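Local coordinates for endoribonuclease YbeY (Aquifex aeolicus, PDB 1OZ9), which is probably a zinc-dependent, single-strand-specific endoribonuclease that takes part in 16S rRNA 3'-end maturation and late-stage 70S ribosome quality control, at residues K82-V87 with H119-D124; I113-V118 with E137-V142. One frame throughout, in Å; residues are numbered along the deposited sequence.

Interaction 1. Residues K82-V87 with H119-D124; sequences KILGDV and HLLGYD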
ATOM      1  N   LYS A  82      -0.776 -15.660  -8.879  1.00 15.48           N
ATOM      2  CA  LYS A  82      -1.358 -15.533  -7.537  1.00 16.85           C
ATOM      3  C   LYS A  82      -1.835 -14.094  -7.271  1.00 16.88           C
ATOM      4  O   LYS A  82      -1.117 -13.144  -7.568  1.00 17.06           O
ATOM      5  CB  LYS A  82      -0.345 -15.936  -6.470  1.00 17.73           C
ATOM      6  CG  LYS A  82      -0.916 -15.995  -5.006  1.00 20.42           C
ATOM      7  CD  LYS A  82       0.099 -16.725  -4.089  1.00 21.78           C
ATOM      8  CE  LYS A  82      -0.365 -16.874  -2.650  1.00 19.53           C
ATOM      9  NZ  LYS A  82      -1.446 -17.847  -2.525  1.00 22.62           N
ATOM     10  N   ILE A  83      -3.056 -13.957  -6.769  1.00 16.42           N
ATOM     11  CA  ILE A  83      -3.633 -12.647  -6.443  1.00 16.93           C
ATOM     12  C   ILE A  83      -3.243 -12.281  -5.023  1.00 18.16           C
ATOM     13  O   ILE A  83      -3.648 -12.966  -4.059  1.00 18.46           O
ATOM     14  CB  ILE A  83      -5.145 -12.706  -6.613  1.00 17.70           C
ATOM     15  CG1 ILE A  83      -5.469 -13.114  -8.076  1.00 17.53           C
ATOM     16  CG2 ILE A  83      -5.788 -11.316  -6.264  1.00 17.12           C
ATOM     17  CD1 ILE A  83      -6.661 -14.059  -8.195  1.00 19.12           C
ATOM     18  N   LEU A  84      -2.421 -11.254  -4.883  1.00 17.52           N
ATOM     19  CA  LEU A  84      -1.912 -10.883  -3.564  1.00 19.24           C
ATOM     20  C   LEU A  84      -2.986 -10.184  -2.774  1.00 19.77           C
ATOM     21  O   LEU A  84      -3.200 -10.484  -1.582  1.00 19.02           O
ATOM     22  CB  LEU A  84      -0.725  -9.956  -3.664  1.00 19.50           C
ATOM     23  CG  LEU A  84       0.599 -10.393  -4.272  1.00 22.12           C
ATOM     24  CD1 LEU A  84       1.642  -9.308  -3.892  1.00 26.96           C
ATOM     25  CD2 LEU A  84       1.000 -11.815  -3.793  1.00 24.72           C
ATOM     26  N   GLY A  85      -3.680  -9.260  -3.439  1.00 18.69           N
ATOM     27  CA  GLY A  85      -4.792  -8.591  -2.807  1.00 19.53           C
ATOM     28  C   GLY A  85      -4.785  -7.101  -3.058  1.00 19.88           C
ATOM     29  O   GLY A  85      -4.197  -6.628  -4.049  1.00 19.89           O
ATOM     30  N   ASP A  86      -5.430  -6.365  -2.162  1.00 19.28           N
ATOM     31  CA  ASP A  86      -5.624  -4.934  -2.371  1.00 19.27           C
ATOM     32  C   ASP A  86      -4.941  -4.045  -1.357  1.00 18.06           C
ATOM     33  O   ASP A  86      -4.888  -4.374  -0.180  1.00 16.34           O
ATOM     34  CB  ASP A  86      -7.110  -4.583  -2.254  1.00 19.69           C
ATOM     35  CG  ASP A  86      -7.978  -5.399  -3.178  1.00 23.69           C
ATOM     36  OD1 ASP A  86      -7.511  -5.719  -4.277  1.00 25.23           O
ATOM     37  OD2 ASP A  86      -9.121  -5.778  -2.861  1.00 28.07           O
ATOM     38  N   VAL A  87      -4.514  -2.882  -1.828  1.00 17.44           N
ATOM     39  CA  VAL A  87      -4.014  -1.815  -0.943  1.00 17.54           C
ATOM     40  C   VAL A  87      -4.918  -0.622  -1.212  1.00 17.40           C
ATOM     41  O   VAL A  87      -5.089  -0.230  -2.368  1.00 18.14           O
ATOM     42  CB  VAL A  87      -2.592  -1.406  -1.265  1.00 16.90           C
ATOM     43  CG1 VAL A  87      -2.214  -0.174  -0.463  1.00 18.96           C
ATOM     44  CG2 VAL A  87      -1.621  -2.566  -0.906  1.00 18.18           C
ATOM     45  N   HIS A 119       2.492  -5.058   4.393  1.00 16.55           N
ATOM     46  CA  HIS A 119       1.422  -5.640   5.197  1.00 18.26           C
ATOM     47  C   HIS A 119       0.813  -6.805   4.448  1.00 18.09           C
ATOM     48  O   HIS A 119       0.451  -7.826   5.043  1.00 16.34           O
ATOM     49  CB  HIS A 119       0.294  -4.641   5.441  1.00 19.99           C
ATOM     50  CG  HIS A 119       0.446  -3.861   6.698  1.00 23.06           C
ATOM     51  ND1 HIS A 119       0.160  -4.383   7.938  1.00 25.66           N
ATOM     52  CD2 HIS A 119       0.862  -2.587   6.905  1.00 26.06           C
ATOM     53  CE1 HIS A 119       0.397  -3.466   8.862  1.00 28.45           C
ATOM     54  NE2 HIS A 119       0.816  -2.363   8.259  1.00 27.67           N
ATOM     55  N   LEU A 120       0.662  -6.632   3.141  1.00 18.45           N
ATOM     56  CA  LEU A 120       0.018  -7.662   2.318  1.00 19.62           C
ATOM     57  C   LEU A 120       0.824  -8.946   2.249  1.00 19.98           C
ATOM     58  O   LEU A 120       0.267 -10.022   2.008  1.00 19.85           O
ATOM     59  CB  LEU A 120      -0.161  -7.173   0.878  1.00 20.68           C
ATOM     60  CG  LEU A 120      -1.490  -6.692   0.346  1.00 23.51           C
ATOM     61  CD1 LEU A 120      -1.401  -6.630  -1.196  1.00 25.94           C
ATOM     62  CD2 LEU A 120      -2.612  -7.606   0.758  1.00 23.94           C
ATOM     63  N   LEU A 121       2.136  -8.826   2.429  1.00 19.19           N
ATOM     64  CA  LEU A 121       3.006  -9.977   2.417  1.00 19.19           C
ATOM     65  C   LEU A 121       2.996 -10.669   3.775  1.00 19.11           C
ATOM     66  O   LEU A 121       3.730 -11.637   3.994  1.00 18.59           O
ATOM     67  CB  LEU A 121       4.429  -9.592   2.032  1.00 19.53           C
ATOM     68  CG  LEU A 121       4.472  -9.057   0.597  1.00 22.31           C
ATOM     69  CD1 LEU A 121       5.887  -8.650   0.269  1.00 23.39           C
ATOM     70  CD2 LEU A 121       3.917 -10.108  -0.412  1.00 23.25           C
ATOM     71  N   GLY A 122       2.190 -10.166   4.702  1.00 18.08           N
ATOM     72  CA  GLY A 122       2.037 -10.854   5.975  1.00 17.90           C
ATOM     73  C   GLY A 122       2.900 -10.381   7.131  1.00 18.38           C
ATOM     74  O   GLY A 122       3.100 -11.110   8.096  1.00 16.79           O
ATOM     75  N   TYR A 123       3.404  -9.160   7.059  1.00 18.78           N
ATOM     76  CA  TYR A 123       4.175  -8.612   8.181  1.00 20.46           C
ATOM     77  C   TYR A 123       3.270  -7.621   8.890  1.00 21.50           C
ATOM     78  O   TYR A 123       2.405  -7.019   8.264  1.00 21.53           O
ATOM     79  CB  TYR A 123       5.418  -7.877   7.666  1.00 20.45           C
ATOM     80  CG  TYR A 123       6.415  -8.762   6.937  1.00 21.34           C
ATOM     81  CD1 TYR A 123       6.166  -9.199   5.642  1.00 22.88           C
ATOM     82  CD2 TYR A 123       7.597  -9.161   7.545  1.00 23.43           C
ATOM     83  CE1 TYR A 123       7.063 -10.013   4.981  1.00 22.57           C
ATOM     84  CE2 TYR A 123       8.511  -9.981   6.884  1.00 23.21           C
ATOM     85  CZ  TYR A 123       8.233 -10.386   5.603  1.00 23.56           C
ATOM     86  OH  TYR A 123       9.122 -11.185   4.933  1.00 22.48           O
ATOM     87  N   ASP A 124       3.469  -7.419  10.180  1.00 22.71           N
ATOM     88  CA  ASP A 124       2.631  -6.456  10.887  1.00 25.30           C
ATOM     89  C   ASP A 124       3.556  -5.776  11.885  1.00 25.37           C
ATOM     90  O   ASP A 124       4.306  -6.441  12.564  1.00 25.93           O
ATOM     91  CB  ASP A 124       1.485  -7.185  11.620  1.00 25.88           C
ATOM     92  CG  ASP A 124       0.381  -6.233  12.116  1.00 28.41           C
ATOM     93  OD1 ASP A 124       0.564  -4.994  12.103  1.00 30.32           O
ATOM     94  OD2 ASP A 124      -0.708  -6.649  12.558  1.00 29.83           O
TER
HETATM   95  O   HOH W   1      -0.748 -11.597  -0.026  1.00 42.70           O

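Interaction 2. Residues I113-V118 with E137-V142; sequences IVHGIV and ELENYV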
ATOM      1  N   ILE A 113       2.039   3.171  -0.278  1.00 16.54           N
ATOM      2  CA  ILE A 113       1.976   1.987  -1.150  1.00 17.13           C
ATOM      3  C   ILE A 113       2.921   0.918  -0.649  1.00 17.51           C
ATOM      4  O   ILE A 113       2.561  -0.253  -0.546  1.00 17.92           O
ATOM      5  CB  ILE A 113       2.371   2.372  -2.574  1.00 16.57           C
ATOM      6  CG1 ILE A 113       1.218   3.135  -3.213  1.00 16.54           C
ATOM      7  CG2 ILE A 113       2.690   1.117  -3.429  1.00 18.49           C
ATOM      8  CD1 ILE A 113       1.622   3.891  -4.488  1.00 17.55           C
ATOM      9  N   VAL A 114       4.143   1.319  -0.324  1.00 17.38           N
ATOM     10  CA  VAL A 114       5.135   0.361   0.201  1.00 16.66           C
ATOM     11  C   VAL A 114       4.646  -0.206   1.513  1.00 17.16           C
ATOM     12  O   VAL A 114       4.686  -1.430   1.731  1.00 17.11           O
ATOM     13  CB  VAL A 114       6.511   1.047   0.354  1.00 16.10           C
ATOM     14  CG1 VAL A 114       7.569   0.112   0.997  1.00 15.06           C
ATOM     15  CG2 VAL A 114       6.978   1.506  -1.046  1.00 16.91           C
ATOM     16  N   HIS A 115       4.153   0.666   2.385  1.00 16.25           N
ATOM     17  CA  HIS A 115       3.678   0.197   3.685  1.00 17.34           C
ATOM     18  C   HIS A 115       2.568  -0.849   3.468  1.00 16.59           C
ATOM     19  O   HIS A 115       2.564  -1.912   4.100  1.00 16.45           O
ATOM     20  CB  HIS A 115       3.162   1.382   4.494  1.00 17.58           C
ATOM     21  CG  HIS A 115       2.863   1.060   5.924  1.00 19.66           C
ATOM     22  ND1 HIS A 115       3.821   1.122   6.917  1.00 18.10           N
ATOM     23  CD2 HIS A 115       1.709   0.690   6.529  1.00 19.94           C
ATOM     24  CE1 HIS A 115       3.264   0.816   8.077  1.00 21.83           C
ATOM     25  NE2 HIS A 115       1.988   0.536   7.867  1.00 21.88           N
ATOM     26  N   GLY A 116       1.638  -0.552   2.564  1.00 15.83           N
ATOM     27  CA  GLY A 116       0.529  -1.468   2.297  1.00 15.92           C
ATOM     28  C   GLY A 116       0.973  -2.817   1.730  1.00 16.86           C
ATOM     29  O   GLY A 116       0.453  -3.878   2.104  1.00 15.10           O
ATOM     30  N   ILE A 117       1.952  -2.777   0.826  1.00 16.98           N
ATOM     31  CA  ILE A 117       2.431  -4.001   0.195  1.00 17.83           C
ATOM     32  C   ILE A 117       3.084  -4.882   1.234  1.00 17.23           C
ATOM     33  O   ILE A 117       2.867  -6.097   1.240  1.00 18.95           O
ATOM     34  CB  ILE A 117       3.399  -3.698  -0.947  1.00 18.07           C
ATOM     35  CG1 ILE A 117       2.607  -3.081  -2.097  1.00 18.06           C
ATOM     36  CG2 ILE A 117       4.112  -4.998  -1.449  1.00 18.68           C
ATOM     37  CD1 ILE A 117       3.460  -2.585  -3.229  1.00 16.98           C
ATOM     38  N   VAL A 118       3.908  -4.296   2.091  1.00 15.70           N
ATOM     39  CA  VAL A 118       4.577  -5.095   3.116  1.00 15.95           C
ATOM     40  C   VAL A 118       3.558  -5.774   4.048  1.00 16.69           C
ATOM     41  O   VAL A 118       3.724  -6.946   4.430  1.00 16.41           O
ATOM     42  CB  VAL A 118       5.595  -4.239   3.933  1.00 16.26           C
ATOM     43  CG1 VAL A 118       6.240  -5.085   5.083  1.00 15.32           C
ATOM     44  CG2 VAL A 118       6.670  -3.654   2.969  1.00 14.81           C
ATOM     45  N   GLU A 137      12.630  -3.235   8.599  1.00 18.27           N
ATOM     46  CA  GLU A 137      13.745  -3.569   7.704  1.00 19.52           C
ATOM     47  C   GLU A 137      13.254  -3.779   6.237  1.00 19.38           C
ATOM     48  O   GLU A 137      13.818  -3.212   5.302  1.00 18.49           O
ATOM     49  CB  GLU A 137      14.543  -4.766   8.245  1.00 20.65           C
ATOM     50  CG  GLU A 137      15.226  -4.472   9.589  1.00 24.58           C
ATOM     51  CD  GLU A 137      16.086  -5.613  10.105  1.00 30.30           C
ATOM     52  OE1 GLU A 137      15.830  -6.771   9.673  1.00 33.40           O
ATOM     53  OE2 GLU A 137      17.012  -5.351  10.933  1.00 31.43           O
ATOM     54  N   LEU A 138      12.156  -4.512   6.035  1.00 19.02           N
ATOM     55  CA  LEU A 138      11.670  -4.752   4.667  1.00 19.28           C
ATOM     56  C   LEU A 138      11.154  -3.480   3.995  1.00 19.28           C
ATOM     57  O   LEU A 138      11.413  -3.200   2.823  1.00 18.93           O
ATOM     58  CB  LEU A 138      10.571  -5.820   4.657  1.00 19.87           C
ATOM     59  CG  LEU A 138      10.295  -6.376   3.266  1.00 21.72           C
ATOM     60  CD1 LEU A 138      11.612  -6.956   2.738  1.00 23.48           C
ATOM     61  CD2 LEU A 138       9.230  -7.458   3.334  1.00 21.27           C
ATOM     62  N   GLU A 139      10.421  -2.682   4.752  1.00 18.48           N
ATOM     63  CA  GLU A 139       9.899  -1.445   4.237  1.00 18.29           C
ATOM     64  C   GLU A 139      11.044  -0.483   3.849  1.00 18.50           C
ATOM     65  O   GLU A 139      11.026   0.141   2.776  1.00 17.43           O
ATOM     66  CB  GLU A 139       9.023  -0.851   5.328  1.00 18.86           C
ATOM     67  CG  GLU A 139       8.385   0.471   4.992  1.00 18.72           C
ATOM     68  CD  GLU A 139       7.478   0.944   6.107  1.00 19.67           C
ATOM     69  OE1 GLU A 139       7.905   0.874   7.280  1.00 17.41           O
ATOM     70  OE2 GLU A 139       6.348   1.385   5.816  1.00 18.82           O
ATOM     71  N   ASN A 140      12.025  -0.360   4.749  1.00 18.05           N
ATOM     72  CA  ASN A 140      13.202   0.457   4.481  1.00 18.79           C
ATOM     73  C   ASN A 140      13.962  -0.026   3.236  1.00 19.10           C
ATOM     74  O   ASN A 140      14.295   0.767   2.364  1.00 18.45           O
ATOM     75  CB  ASN A 140      14.090   0.512   5.716  1.00 17.45           C
ATOM     76  CG  ASN A 140      13.561   1.491   6.736  1.00 18.64           C
ATOM     77  OD1 ASN A 140      12.632   2.222   6.449  1.00 21.14           O
ATOM     78  ND2 ASN A 140      14.145   1.519   7.914  1.00 17.14           N
ATOM     79  N   TYR A 141      14.178  -1.334   3.133  1.00 19.27           N
ATOM     80  CA  TYR A 141      14.814  -1.884   1.930  1.00 19.94           C
ATOM     81  C   TYR A 141      14.066  -1.488   0.650  1.00 19.69           C
ATOM     82  O   TYR A 141      14.681  -1.051  -0.318  1.00 19.66           O
ATOM     83  CB  TYR A 141      14.919  -3.405   2.025  1.00 20.38           C
ATOM     84  CG  TYR A 141      15.483  -4.096   0.785  1.00 21.82           C
ATOM     85  CD1 TYR A 141      16.856  -4.180   0.583  1.00 22.19           C
ATOM     86  CD2 TYR A 141      14.642  -4.657  -0.176  1.00 22.61           C
ATOM     87  CE1 TYR A 141      17.383  -4.808  -0.530  1.00 24.61           C
ATOM     88  CE2 TYR A 141      15.169  -5.306  -1.304  1.00 24.54           C
ATOM     89  CZ  TYR A 141      16.536  -5.371  -1.470  1.00 25.19           C
ATOM     90  OH  TYR A 141      17.093  -5.996  -2.576  1.00 28.57           O
ATOM     91  N   VAL A 142      12.748  -1.647   0.630  1.00 19.44           N
ATOM     92  CA  VAL A 142      11.983  -1.351  -0.580  1.00 20.63           C
ATOM     93  C   VAL A 142      12.065   0.148  -0.892  1.00 21.54           C
ATOM     94  O   VAL A 142      12.305   0.548  -2.041  1.00 21.52           O
ATOM     95  CB  VAL A 142      10.532  -1.809  -0.442  1.00 19.99           C
ATOM     96  CG1 VAL A 142       9.705  -1.312  -1.617  1.00 19.52           C
ATOM     97  CG2 VAL A 142      10.489  -3.349  -0.341  1.00 19.95           C
TER

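Interaction 1. Residues K82-V87 with H119-D124
Leu-120 carries most of the apolar contact, laying its two methyls against the backbone of strand residues Leu-84 to Asp-86. Its CD1 sits 3.9 Å from Gly-85 C, and its CD2 lies 3.8 Å from Leu-84 O. Gly-85 leaves room for this: a CB there would stand only 3.2 Å from Leu-120 CD2. The glycine's backbone angles (phi 136°, psi -156°) would also press a CB against the carbonyl oxygen of Leu-84. From further along the strand, Val-87 CG2 reaches Leu-120 CD1, the methyl that lies by Gly-85 C, at 4.1 Å. CG2, anti to the carbonyl carbon, is the valine branch that meets Leu-120. Leu-84 adds a methyl-to-methyl touch with the next residue, its CD1 4.2 Å from Leu-121 CD2.

The contact joins strand 81-90 of the mixed sheet to the C-terminal end of helix 105-120, in a matrix metalloproteinase type fold. Leu-120 also touches Leu-43 of the neighbouring strand 41-48. The helix ends in a Schellman motif, with Gly-122 at positive phi and its N hydrogen-bonded to His-119 O. The same last turn carries His-119, a predicted zinc ligand.

The polar link is indirect. One water donates to Leu-84 O at 3.1 Å and to Leu-120 O at 2.8 Å, bridging the strand carbonyl and the carbonyl at the helix end.

Interaction 2. Residues I113-V118 with E137-V142
His-115 and Glu-139 meet through a His-carboxylate hydrogen bond between two helices. ND1 of His-115 donates to OE2 of Glu-139, which fixes the ring's rotation. His-115 is a predicted ligand of the catalytic zinc, together with His-119 and His-125, and Glu-139 is probably a second-shell residue that positions it. The three histidine rings lie close together, and the fold is of the matrix metalloproteinase type. Helices 105-120 and 129-147 run in an antiparallel sense but cross steeply: the axes of segments 113-118 and 137-142 make an angle of 136° and approach to 9.7 Å.

The extended chain of Glu-139, with CG anti to the backbone N, brings its carboxylate to the histidine. Its OE2 arrives at the ring edge, near the ring plane. The ring and carboxylate planes are turned 38° apart. OE2 is met on its syn side, somewhat out of the carboxylate plane. OE1 makes a salt bridge to Arg-136, so the carboxylate is held at both oxygens. An alanine here would remove the carboxylate, which would probably leave His-115 ND1 without its acceptor, the ring freer to turn and Arg-136 without its charged mate.

Beside this polar pair the helices pack through aliphatic groups. Val-114 and Val-142 lie alongside, pointing opposite ways, with Val-114 CG1 3.7 Å from Val-142 CG1. The same CG1 of Val-114 lies 4.1 Å from Glu-139 CG, so the stem of the glutamate joins the apolar layer. One turn on, Val-118 passes Leu-138 in the same manner, its CG1 4.2 Å from Leu-138 CD2. Its other methyl, Val-118 CG2, rests 4.1 Å from Glu-139 CA. The histidine bond spans 2.8 Å from His-115 ND1 to Glu-139 OE2, with an N-H...O angle of 153°.

Overall arrangement
Both interactions use helix 105-120 and hold it from different sides. Interaction 1 sets its C-terminal end against the sheet. Interaction 2 sets its preceding turns against helix 129-147. Interaction 1 is partly buried and mainly aliphatic, with a water joining two carbonyls. Interaction 2 is more deeply buried and combines valine packing with a direct side-chain hydrogen bond. The two touch where Val-87 CG2 comes within 3.7 Å of Gly-116 C and where the Tyr-123 ring meets Val-118 and Leu-138. Two of the three predicted zinc ligands lie in these segments, His-119 in interaction 1 and His-115 in interaction 2; His-125 follows just after segment 119-124.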